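Local coordinates for protein serine repeat antigen 5 (Plasmodium falciparum, PDB 6X44) that belongs to the papain family of cysteine proteases and, as a pseudo-zymogen from the malaria parasite, probably lacks ordinary protease activity, at residues K228-Y233 with F264-S269; K212-T217 with V427-V432. All coordinates share one frame; numbering follows the deposited sequence.

Contact 1 (K228-Y233 with F264-S269); sequences KISALY and FLPAES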
ATOM      1  N   LYS A 228      -6.478  -9.998  10.099  1.00 31.26           N
ATOM      2  CA  LYS A 228      -5.808  -8.713  10.066  1.00 31.72           C
ATOM      3  C   LYS A 228      -5.442  -8.279  11.473  1.00 33.19           C
ATOM      4  O   LYS A 228      -6.237  -8.426  12.410  1.00 28.08           O
ATOM      5  CB  LYS A 228      -6.708  -7.660   9.435  1.00 33.81           C
ATOM      6  CG  LYS A 228      -6.913  -7.826   7.943  1.00 31.41           C
ATOM      7  CD  LYS A 228      -5.571  -7.789   7.231  1.00 37.10           C
ATOM      8  CE  LYS A 228      -5.761  -7.718   5.714  1.00 31.47           C
ATOM      9  NZ  LYS A 228      -6.541  -6.518   5.275  1.00 31.64           N
ATOM     10  N   ILE A 229      -4.219  -7.747  11.605  1.00 25.90           N
ATOM     11  CA  ILE A 229      -3.791  -7.050  12.815  1.00 28.97           C
ATOM     12  C   ILE A 229      -4.419  -5.656  12.866  1.00 26.05           C
ATOM     13  O   ILE A 229      -4.519  -4.959  11.842  1.00 23.07           O
ATOM     14  CB  ILE A 229      -2.257  -6.976  12.842  1.00 25.20           C
ATOM     15  CG1 ILE A 229      -1.662  -8.362  13.030  1.00 28.86           C
ATOM     16  CG2 ILE A 229      -1.775  -6.034  13.947  1.00 30.17           C
ATOM     17  CD1 ILE A 229      -0.205  -8.444  12.636  1.00 30.36           C
ATOM     18  N   SER A 230      -4.834  -5.248  14.073  1.00 24.07           N
ATOM     19  CA  SER A 230      -5.271  -3.878  14.371  1.00 20.28           C
ATOM     20  C   SER A 230      -4.106  -2.897  14.229  1.00 25.91           C
ATOM     21  O   SER A 230      -3.261  -2.783  15.131  1.00 25.42           O
ATOM     22  CB  SER A 230      -5.841  -3.811  15.788  1.00 26.00           C
ATOM     23  OG  SER A 230      -6.094  -2.468  16.175  1.00 28.09           O
ATOM     24  N   ALA A 231      -4.074  -2.151  13.112  1.00 23.43           N
ATOM     25  CA  ALA A 231      -3.101  -1.069  12.983  1.00 25.94           C
ATOM     26  C   ALA A 231      -3.316   0.033  14.020  1.00 22.76           C
ATOM     27  O   ALA A 231      -2.348   0.693  14.415  1.00 22.61           O
ATOM     28  CB  ALA A 231      -3.160  -0.454  11.587  1.00 22.50           C
ATOM     29  N   LEU A 232      -4.572   0.290  14.416  1.00 21.89           N
ATOM     30  CA  LEU A 232      -4.854   1.390  15.350  1.00 25.30           C
ATOM     31  C   LEU A 232      -4.276   1.120  16.731  1.00 22.84           C
ATOM     32  O   LEU A 232      -3.856   2.061  17.424  1.00 24.76           O
ATOM     33  CB  LEU A 232      -6.356   1.620  15.472  1.00 24.63           C
ATOM     34  CG  LEU A 232      -6.857   2.937  16.069  1.00 28.91           C
ATOM     35  CD1 LEU A 232      -6.489   4.142  15.155  1.00 20.76           C
ATOM     36  CD2 LEU A 232      -8.396   2.851  16.297  1.00 25.92           C
ATOM     37  N   TYR A 233      -4.263  -0.143  17.149  1.00 23.10           N
ATOM     38  CA  TYR A 233      -3.648  -0.495  18.416  1.00 22.81           C
ATOM     39  C   TYR A 233      -2.179  -0.111  18.430  1.00 27.55           C
ATOM     40  O   TYR A 233      -1.679   0.452  19.417  1.00 27.31           O
ATOM     41  CB  TYR A 233      -3.806  -1.966  18.681  1.00 22.60           C
ATOM     42  CG  TYR A 233      -3.441  -2.329  20.118  1.00 28.55           C
ATOM     43  CD1 TYR A 233      -4.352  -2.166  21.149  1.00 33.81           C
ATOM     44  CD2 TYR A 233      -2.199  -2.814  20.436  1.00 29.63           C
ATOM     45  CE1 TYR A 233      -4.032  -2.472  22.439  1.00 26.52           C
ATOM     46  CE2 TYR A 233      -1.868  -3.132  21.745  1.00 34.68           C
ATOM     47  CZ  TYR A 233      -2.793  -2.959  22.742  1.00 31.54           C
ATOM     48  OH  TYR A 233      -2.493  -3.248  24.071  1.00 32.70           O
ATOM     49  N   PHE A 264       0.936  -7.739  22.864  1.00 28.02           N
ATOM     50  CA  PHE A 264      -0.427  -8.002  22.447  1.00 32.01           C
ATOM     51  C   PHE A 264      -0.668  -7.338  21.102  1.00 29.23           C
ATOM     52  O   PHE A 264      -0.251  -6.208  20.877  1.00 34.49           O
ATOM     53  CB  PHE A 264      -1.431  -7.493  23.488  1.00 32.58           C
ATOM     54  CG  PHE A 264      -2.791  -8.112  23.380  1.00 36.48           C
ATOM     55  CD1 PHE A 264      -3.716  -7.624  22.473  1.00 37.46           C
ATOM     56  CD2 PHE A 264      -3.150  -9.184  24.188  1.00 35.43           C
ATOM     57  CE1 PHE A 264      -4.982  -8.192  22.360  1.00 36.45           C
ATOM     58  CE2 PHE A 264      -4.419  -9.752  24.087  1.00 39.23           C
ATOM     59  CZ  PHE A 264      -5.329  -9.257  23.155  1.00 37.01           C
ATOM     60  N   LEU A 265      -1.319  -8.059  20.198  1.00 42.23           N
ATOM     61  CA  LEU A 265      -1.774  -7.515  18.921  1.00 31.95           C
ATOM     62  C   LEU A 265      -3.213  -7.959  18.715  1.00 28.72           C
ATOM     63  O   LEU A 265      -3.470  -9.126  18.375  1.00 35.44           O
ATOM     64  CB  LEU A 265      -0.900  -7.995  17.770  1.00 30.37           C
ATOM     65  CG  LEU A 265       0.446  -7.305  17.632  1.00 42.43           C
ATOM     66  CD1 LEU A 265       1.276  -7.954  16.509  1.00 33.75           C
ATOM     67  CD2 LEU A 265       0.300  -5.805  17.389  1.00 36.12           C
ATOM     68  N   PRO A 266      -4.178  -7.084  18.902  1.00 31.75           N
ATOM     69  CA  PRO A 266      -5.554  -7.483  18.654  1.00 29.69           C
ATOM     70  C   PRO A 266      -5.823  -7.624  17.165  1.00 32.92           C
ATOM     71  O   PRO A 266      -5.091  -7.103  16.323  1.00 36.14           O
ATOM     72  CB  PRO A 266      -6.373  -6.347  19.260  1.00 27.65           C
ATOM     73  CG  PRO A 266      -5.459  -5.243  19.467  1.00 33.13           C
ATOM     74  CD  PRO A 266      -4.071  -5.638  19.137  1.00 29.53           C
ATOM     75  N   ALA A 267      -6.908  -8.318  16.856  1.00 35.41           N
ATOM     76  CA  ALA A 267      -7.401  -8.413  15.496  1.00 32.44           C
ATOM     77  C   ALA A 267      -8.049  -7.105  15.108  1.00 30.34           C
ATOM     78  O   ALA A 267      -8.546  -6.369  15.960  1.00 33.67           O
ATOM     79  CB  ALA A 267      -8.411  -9.561  15.374  1.00 31.82           C
ATOM     80  N   GLU A 268      -8.031  -6.815  13.798  1.00 35.93           N
ATOM     81  CA  GLU A 268      -8.644  -5.597  13.273  1.00 31.46           C
ATOM     82  C   GLU A 268     -10.054  -5.400  13.820  1.00 31.42           C
ATOM     83  O   GLU A 268     -10.427  -4.287  14.198  1.00 32.74           O
ATOM     84  CB  GLU A 268      -8.675  -5.634  11.733  1.00 28.67           C
ATOM     85  CG  GLU A 268      -9.522  -4.513  11.073  1.00 34.03           C
ATOM     86  CD  GLU A 268      -8.900  -3.102  11.170  1.00 37.12           C
ATOM     87  OE1 GLU A 268      -7.755  -2.964  11.671  1.00 34.85           O
ATOM     88  OE2 GLU A 268      -9.548  -2.122  10.724  1.00 36.12           O
ATOM     89  N   SER A 269     -10.871  -6.461  13.826  1.00 30.87           N
ATOM     90  CA  SER A 269     -12.265  -6.325  14.257  1.00 37.93           C
ATOM     91  C   SER A 269     -12.386  -5.966  15.743  1.00 31.75           C
ATOM     92  O   SER A 269     -13.382  -5.363  16.145  1.00 31.08           O
ATOM     93  CB  SER A 269     -13.059  -7.611  13.979  1.00 35.26           C
ATOM     94  OG  SER A 269     -12.715  -8.648  14.899  1.00 52.21           O
TER
HETATM   95  O   HOH W   1      -5.549  -2.345  10.303  1.00 36.71           O
HETATM   96  O   HOH W   2      -7.040  -1.149  13.401  1.00 26.28           O

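Contact 2 (K212-T217 with V427-V432); sequences KYHLET and VVIFNV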
ATOM      1  N   LYS A 212       2.770  -4.569   9.656  1.00 23.64           N
ATOM      2  CA  LYS A 212       1.791  -5.549  10.112  1.00 24.06           C
ATOM      3  C   LYS A 212       1.472  -6.533   8.999  1.00 25.38           C
ATOM      4  O   LYS A 212       1.270  -7.718   9.265  1.00 30.65           O
ATOM      5  CB  LYS A 212       0.523  -4.865  10.618  1.00 19.89           C
ATOM      6  CG  LYS A 212      -0.561  -4.588   9.575  1.00 23.04           C
ATOM      7  CD  LYS A 212      -1.639  -3.584  10.099  1.00 22.12           C
ATOM      8  CE  LYS A 212      -2.856  -3.557   9.214  1.00 22.45           C
ATOM      9  NZ  LYS A 212      -3.606  -4.859   9.268  1.00 25.14           N
ATOM     10  N   TYR A 213       1.450  -6.070   7.750  1.00 24.64           N
ATOM     11  CA  TYR A 213       1.273  -6.986   6.634  1.00 22.87           C
ATOM     12  C   TYR A 213       2.359  -8.038   6.620  1.00 20.58           C
ATOM     13  O   TYR A 213       2.087  -9.210   6.361  1.00 23.48           O
ATOM     14  CB  TYR A 213       1.287  -6.243   5.290  1.00 23.98           C
ATOM     15  CG  TYR A 213       1.073  -7.174   4.116  1.00 22.86           C
ATOM     16  CD1 TYR A 213      -0.178  -7.699   3.838  1.00 22.69           C
ATOM     17  CD2 TYR A 213       2.134  -7.555   3.320  1.00 26.23           C
ATOM     18  CE1 TYR A 213      -0.373  -8.534   2.758  1.00 29.88           C
ATOM     19  CE2 TYR A 213       1.967  -8.410   2.257  1.00 21.54           C
ATOM     20  CZ  TYR A 213       0.712  -8.892   1.979  1.00 26.52           C
ATOM     21  OH  TYR A 213       0.544  -9.730   0.923  1.00 31.61           O
ATOM     22  N   HIS A 214       3.606  -7.631   6.848  1.00 22.64           N
ATOM     23  CA  HIS A 214       4.696  -8.591   6.843  1.00 21.68           C
ATOM     24  C   HIS A 214       4.474  -9.653   7.926  1.00 32.65           C
ATOM     25  O   HIS A 214       4.680 -10.860   7.686  1.00 25.04           O
ATOM     26  CB  HIS A 214       6.002  -7.854   7.032  1.00 23.72           C
ATOM     27  CG  HIS A 214       7.222  -8.727   6.972  1.00 23.15           C
ATOM     28  ND1 HIS A 214       7.447  -9.627   5.959  1.00 25.54           N
ATOM     29  CD2 HIS A 214       8.295  -8.817   7.796  1.00 23.29           C
ATOM     30  CE1 HIS A 214       8.605 -10.238   6.162  1.00 26.56           C
ATOM     31  NE2 HIS A 214       9.133  -9.771   7.273  1.00 24.35           N
ATOM     32  N   LEU A 215       3.975  -9.236   9.106  1.00 24.57           N
ATOM     33  CA  LEU A 215       3.713 -10.237  10.127  1.00 22.31           C
ATOM     34  C   LEU A 215       2.474 -11.064   9.774  1.00 25.75           C
ATOM     35  O   LEU A 215       2.433 -12.263  10.049  1.00 24.46           O
ATOM     36  CB  LEU A 215       3.571  -9.583  11.499  1.00 20.78           C
ATOM     37  CG  LEU A 215       3.402 -10.546  12.693  1.00 20.74           C
ATOM     38  CD1 LEU A 215       4.519 -11.587  12.783  1.00 29.17           C
ATOM     39  CD2 LEU A 215       3.405  -9.715  13.943  1.00 24.26           C
ATOM     40  N   GLU A 216       1.481 -10.458   9.130  1.00 23.13           N
ATOM     41  CA  GLU A 216       0.337 -11.228   8.628  1.00 25.44           C
ATOM     42  C   GLU A 216       0.762 -12.316   7.627  1.00 30.65           C
ATOM     43  O   GLU A 216       0.282 -13.460   7.714  1.00 24.40           O
ATOM     44  CB  GLU A 216      -0.666 -10.276   8.000  1.00 26.56           C
ATOM     45  CG  GLU A 216      -1.346  -9.320   9.037  1.00 32.71           C
ATOM     46  CD  GLU A 216      -2.059  -8.119   8.401  1.00 31.77           C
ATOM     47  OE1 GLU A 216      -1.973  -7.924   7.138  1.00 23.80           O
ATOM     48  OE2 GLU A 216      -2.688  -7.371   9.204  1.00 28.43           O
ATOM     49  N   THR A 217       1.685 -12.012   6.687  1.00 22.64           N
ATOM     50  CA  THR A 217       2.061 -13.083   5.753  1.00 24.16           C
ATOM     51  C   THR A 217       2.899 -14.141   6.472  1.00 24.91           C
ATOM     52  O   THR A 217       2.754 -15.338   6.200  1.00 30.58           O
ATOM     53  CB  THR A 217       2.769 -12.568   4.470  1.00 22.31           C
ATOM     54  OG1 THR A 217       4.037 -11.943   4.734  1.00 24.70           O
ATOM     55  CG2 THR A 217       1.918 -11.583   3.734  1.00 25.96           C
ATOM     56  N   VAL A 427      15.217  -3.079   2.207  1.00 21.26           N
ATOM     57  CA  VAL A 427      14.205  -4.036   2.633  1.00 22.56           C
ATOM     58  C   VAL A 427      14.492  -4.452   4.067  1.00 29.26           C
ATOM     59  O   VAL A 427      15.621  -4.366   4.555  1.00 26.41           O
ATOM     60  CB  VAL A 427      14.123  -5.265   1.715  1.00 23.35           C
ATOM     61  CG1 VAL A 427      13.703  -4.814   0.325  1.00 28.40           C
ATOM     62  CG2 VAL A 427      15.474  -6.036   1.689  1.00 24.85           C
ATOM     63  N   VAL A 428      13.432  -4.892   4.739  1.00 27.49           N
ATOM     64  CA  VAL A 428      13.472  -5.264   6.140  1.00 19.40           C
ATOM     65  C   VAL A 428      12.658  -6.539   6.283  1.00 24.92           C
ATOM     66  O   VAL A 428      11.530  -6.617   5.775  1.00 25.51           O
ATOM     67  CB  VAL A 428      12.915  -4.150   7.055  1.00 22.93           C
ATOM     68  CG1 VAL A 428      12.914  -4.575   8.515  1.00 26.87           C
ATOM     69  CG2 VAL A 428      13.729  -2.905   6.894  1.00 31.46           C
ATOM     70  N   ILE A 429      13.244  -7.524   6.960  1.00 25.79           N
ATOM     71  CA  ILE A 429      12.634  -8.811   7.266  1.00 25.52           C
ATOM     72  C   ILE A 429      12.534  -8.936   8.779  1.00 31.58           C
ATOM     73  O   ILE A 429      13.504  -8.654   9.502  1.00 27.75           O
ATOM     74  CB  ILE A 429      13.466  -9.979   6.697  1.00 35.93           C
ATOM     75  CG1 ILE A 429      13.468  -9.939   5.172  1.00 40.65           C
ATOM     76  CG2 ILE A 429      12.885 -11.288   7.107  1.00 42.52           C
ATOM     77  CD1 ILE A 429      14.568  -9.081   4.597  1.00 35.37           C
ATOM     78  N   PHE A 430      11.383  -9.381   9.261  1.00 23.25           N
ATOM     79  CA  PHE A 430      11.260  -9.638  10.677  1.00 26.95           C
ATOM     80  C   PHE A 430      11.849 -11.015  11.003  1.00 33.31           C
ATOM     81  O   PHE A 430      11.686 -11.971  10.244  1.00 31.49           O
ATOM     82  CB  PHE A 430       9.805  -9.556  11.115  1.00 25.33           C
ATOM     83  CG  PHE A 430       9.277  -8.146  11.261  1.00 24.58           C
ATOM     84  CD1 PHE A 430      10.124  -7.056  11.354  1.00 27.38           C
ATOM     85  CD2 PHE A 430       7.914  -7.911  11.280  1.00 26.21           C
ATOM     86  CE1 PHE A 430       9.624  -5.783  11.446  1.00 27.81           C
ATOM     87  CE2 PHE A 430       7.414  -6.627  11.383  1.00 26.10           C
ATOM     88  CZ  PHE A 430       8.273  -5.574  11.470  1.00 25.15           C
ATOM     89  N   ASN A 431      12.585 -11.087  12.113  1.00 29.44           N
ATOM     90  CA  ASN A 431      13.128 -12.345  12.630  1.00 26.66           C
ATOM     91  C   ASN A 431      12.404 -12.603  13.936  1.00 31.19           C
ATOM     92  O   ASN A 431      12.815 -12.113  14.996  1.00 33.32           O
ATOM     93  CB  ASN A 431      14.639 -12.281  12.822  1.00 36.78           C
ATOM     94  CG  ASN A 431      15.373 -11.907  11.557  1.00 42.68           C
ATOM     95  OD1 ASN A 431      15.015 -12.320  10.441  1.00 45.29           O
ATOM     96  ND2 ASN A 431      16.422 -11.125  11.722  1.00 41.45           N
ATOM     97  N   VAL A 432      11.320 -13.359  13.836  1.00 29.99           N
ATOM     98  CA  VAL A 432      10.466 -13.710  14.954  1.00 39.62           C
ATOM     99  C   VAL A 432      10.200 -15.204  14.870  1.00 38.65           C
ATOM    100  O   VAL A 432      10.478 -15.847  13.864  1.00 39.66           O
ATOM    101  CB  VAL A 432       9.130 -12.934  14.963  1.00 39.00           C
ATOM    102  CG1 VAL A 432       9.404 -11.456  15.012  1.00 35.50           C
ATOM    103  CG2 VAL A 432       8.247 -13.316  13.763  1.00 40.98           C
TER

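Contact 1 (K228-Y233 with F264-S269)
Ile229 and Ala267 form a single isolated beta bridge, their CA atoms 4.7 Å apart. Two backbone bonds flank it. Glu268 N donates to Lys228 O at 2.8 Å, from above the carbonyl plane. Ser230 N donates to Pro266 O at 2.9 Å; this bond is nearly straight, 172° at the hydrogen. Beyond the bridge, Pro266 lies across one face of the Tyr233 ring. Pro266 CD is 3.9 Å from the centroid of the Tyr233 ring, a CH-pi contact. The ring is carried there with CG anti to the backbone N (chi1 -168°). Ile229 CG2 meets Leu265 CD2 at 4.0 Å. The Glu268 chain first touches Lys228, CB to CB, then bends at chi2. This takes OE1 to the start of the next helix. There a water donates to OE1 and accepts from Leu232 N, and a second water sits between OE1 and Ala231 N. OE2 is held by Tyr273 N. Ser230 OG accepts from Tyr233 N at 3.1 Å and also bonds to Tyr271 O. Ser230 is thus the N-cap of helix 231-236, a short helix in the helical domain of the papain fold, and the loop after helix 252-262 meets its first turn through two waters on Glu268.

Contact 2 (K212-T217 with V427-V432)
His214 reaches from the helix to the strand and makes the one hydrogen bond between them. Phe430 N donates to His214 NE2 at 3.0 Å. The bond is almost straight (175°), and the donor lies in the imidazole plane. With chi1 at -177° the His214 side chain is extended away from its own backbone N, and the ring reaches the strand. The ring's other nitrogen, ND1, is bonded to Ser341 OG.

The same two residues also pack as rings. The His214 and Phe430 planes meet obliquely, at 54°, with centroids 5.3 Å apart. His214 CD2 is the touching atom, 3.6 Å from Phe430 CD2. The Ile429 CG2 methyl packs against the imidazole as well.

Apolar contact is light. Leu215 CD1 meets Val432 CG2 at 4.2 Å.

On the helix itself, Lys212 NZ forms a salt bridge with Glu216 OE2 at 2.7 Å, on the syn lone pair of that oxygen. Glu198 is a second partner of Lys212.

Because NE2 accepts a backbone N-H, it should carry no proton. His214 is therefore probably neutral, with its proton on ND1. Its buried ring joins the long helix to the beta domain through NE2.

From the N terminus, helix 206-221 comes first and supplies residues 212-217 of contact 2. The chain then passes through 228-233 and the helix it starts, runs along helix 252-262, and returns at 264-269 to close contact 1. The mixed sheet follows, and strand 426-433 near the C terminus closes contact 2. Contact 1 is therefore nested inside the much longer loop of contact 2. The two also touch directly. Lys212 NZ probably bonds to Ile229 O at 2.7 Å, and Glu216 OE2 to Ile229 N. Leu265 packs on Leu215. Helix 206-221 thus lies between the helical-domain loops and the sheet strand.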